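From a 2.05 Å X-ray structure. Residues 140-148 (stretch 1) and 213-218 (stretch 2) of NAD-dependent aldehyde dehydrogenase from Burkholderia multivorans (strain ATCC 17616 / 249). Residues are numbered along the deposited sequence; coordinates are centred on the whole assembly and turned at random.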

# COMPACT_ATOMS: atom_id res chain seq x y z
N SER A 140 10.65 0.19 -32.62
CA SER A 140 11.20 -0.87 -31.78
C SER A 140 10.10 -1.73 -31.17
O SER A 140 10.31 -2.93 -30.95
CB SER A 140 12.07 -0.27 -30.67
OG SER A 140 11.29 0.37 -29.67
N VAL A 141 8.95 -1.14 -30.87
CA VAL A 141 7.81 -1.91 -30.36
C VAL A 141 7.22 -2.78 -31.46
O VAL A 141 6.93 -3.97 -31.25
CB VAL A 141 6.78 -0.94 -29.75
CG1 VAL A 141 5.40 -1.61 -29.58
CG2 VAL A 141 7.31 -0.40 -28.40
N MET A 142 7.08 -2.21 -32.67
CA MET A 142 6.54 -2.96 -33.80
C MET A 142 7.34 -4.22 -34.06
O MET A 142 6.77 -5.31 -34.20
CB MET A 142 6.52 -2.06 -35.04
CG MET A 142 6.07 -2.74 -36.33
SD MET A 142 6.04 -1.63 -37.74
CE MET A 142 5.70 -2.80 -39.05
N HIS A 143 8.67 -4.11 -34.08
CA HIS A 143 9.50 -5.25 -34.44
C HIS A 143 9.95 -6.07 -33.24
O HIS A 143 10.85 -6.90 -33.38
CB HIS A 143 10.68 -4.80 -35.30
CG HIS A 143 10.25 -4.36 -36.66
ND1 HIS A 143 9.81 -5.25 -37.62
CD2 HIS A 143 10.13 -3.13 -37.21
CE1 HIS A 143 9.47 -4.59 -38.71
NE2 HIS A 143 9.65 -3.30 -38.49
N THR A 144 9.33 -5.88 -32.08
CA THR A 144 9.47 -6.88 -31.04
C THR A 144 8.14 -7.49 -30.64
O THR A 144 8.05 -8.71 -30.48
CB THR A 144 10.16 -6.31 -29.77
OG1 THR A 144 9.49 -5.12 -29.34
CG2 THR A 144 11.60 -6.00 -30.06
N THR A 145 7.10 -6.67 -30.50
CA THR A 145 5.79 -7.14 -30.05
C THR A 145 4.89 -7.60 -31.18
O THR A 145 3.94 -8.35 -30.93
CB THR A 145 5.07 -6.04 -29.27
OG1 THR A 145 4.65 -5.02 -30.18
CG2 THR A 145 5.99 -5.44 -28.22
N GLY A 146 5.13 -7.14 -32.40
CA GLY A 146 4.27 -7.44 -33.52
C GLY A 146 3.10 -6.49 -33.70
O GLY A 146 2.27 -6.72 -34.61
N GLN A 147 3.00 -5.46 -32.87
CA GLN A 147 1.94 -4.47 -33.05
C GLN A 147 2.10 -3.75 -34.39
O GLN A 147 3.22 -3.41 -34.80
CB GLN A 147 1.95 -3.46 -31.90
CG GLN A 147 1.31 -4.00 -30.64
CD GLN A 147 1.51 -3.12 -29.42
OE1 GLN A 147 1.93 -1.97 -29.52
NE2 GLN A 147 1.19 -3.67 -28.26
N ALA A 148 0.98 -3.55 -35.08
CA ALA A 148 0.97 -2.73 -36.28
C ALA A 148 1.42 -1.31 -35.92
O ALA A 148 1.31 -0.86 -34.78
CB ALA A 148 -0.42 -2.70 -36.92
N CYS A 213 7.22 -6.95 -19.92
CA CYS A 213 6.19 -7.72 -20.62
C CYS A 213 6.51 -7.79 -22.12
O CYS A 213 7.11 -6.88 -22.69
CB CYS A 213 4.82 -7.06 -20.38
SG CYS A 213 3.56 -7.33 -21.63
N CYS A 214 6.11 -8.90 -22.76
CA CYS A 214 6.49 -9.08 -24.17
C CYS A 214 5.55 -8.38 -25.15
O CYS A 214 5.94 -8.19 -26.31
CB CYS A 214 6.61 -10.57 -24.52
SG CYS A 214 5.05 -11.46 -24.64
N THR A 215 4.34 -8.00 -24.73
CA THR A 215 3.37 -7.38 -25.62
C THR A 215 3.28 -5.87 -25.47
O THR A 215 3.13 -5.16 -26.47
CB THR A 215 1.97 -7.95 -25.38
OG1 THR A 215 1.73 -7.97 -23.96
CG2 THR A 215 1.85 -9.37 -25.93
N PHE A 216 3.32 -5.35 -24.25
CA PHE A 216 3.24 -3.91 -24.00
C PHE A 216 4.40 -3.49 -23.11
O PHE A 216 4.21 -3.07 -21.96
CB PHE A 216 1.89 -3.53 -23.38
CG PHE A 216 0.73 -3.62 -24.34
CD1 PHE A 216 0.11 -4.84 -24.58
CD2 PHE A 216 0.28 -2.50 -25.02
CE1 PHE A 216 -0.95 -4.93 -25.47
CE2 PHE A 216 -0.78 -2.59 -25.92
CZ PHE A 216 -1.39 -3.80 -26.15
N PRO A 217 5.63 -3.54 -23.65
CA PRO A 217 6.80 -3.29 -22.79
C PRO A 217 6.81 -1.91 -22.16
O PRO A 217 7.10 -1.78 -20.96
CB PRO A 217 7.98 -3.49 -23.76
CG PRO A 217 7.41 -3.24 -25.13
CD PRO A 217 5.98 -3.75 -25.06
N THR A 218 6.49 -0.86 -22.93
CA THR A 218 6.48 0.48 -22.33
C THR A 218 5.15 0.77 -21.63
O THR A 218 5.15 1.36 -20.54
CB THR A 218 6.78 1.53 -23.40
OG1 THR A 218 5.83 1.43 -24.47
CG2 THR A 218 8.19 1.35 -23.95
O HOH W 1 3.07 -1.95 -26.95

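The contact joins the last turn of a helix, and the loop that follows it, to a bend of chain far away in sequence, and no direct hydrogen bond crosses between them. Ser140 stays out of reach, yet its carbonyl O accepts a hydrogen bond from Thr144 OG1 at 2.8 Å. Val141 points toward the other stretch and meets Pro217 loosely, CG2 to CG at 4.3 Å, an apolar touch between two compact side chains. Met142 and His143 take no part.

Thr145 is the centre of the packing. Its OG1 turns back to the helix, donating to Val141 O at 2.7 Å and accepting from Gln147 N at 3.2 Å. With the hydroxyl so occupied, the methyl faces the partner: CG2 lies 3.3 Å from Cys214 O, 3.4 Å from Thr215 O and 3.6 Å from Pro217 CD. The rule is legible: a threonine at a helix end can satisfy its polar branch locally and offer its methyl to a neighbouring backbone.

Gly146 then ends the helical run with phi at 87°, where a CB would jam against the preceding carbonyl O; the backbone itself calls for glycine. Its N still reaches back to Met142 O at 3.0 Å.

Gln147 extends across with chi1 m and chi2 t. Its NE2 comes 3.0 Å from Thr215 O, but the angle is too poor for a hydrogen bond, and it also sits over one face of the Phe216 ring, 3.2 Å from CE2. Water 1 supplies the polar link instead, donating to Thr215 O at 3.2 Å and, weakly, to Gln147 OE1 at 2.8 Å. Opposite this amide, the bend is braced from within: Cys213 SG accepts from both Thr215 N and Phe216 N, each at 3.3 Å. Ala148, beyond reach, sits at the N-cap position of the next helix.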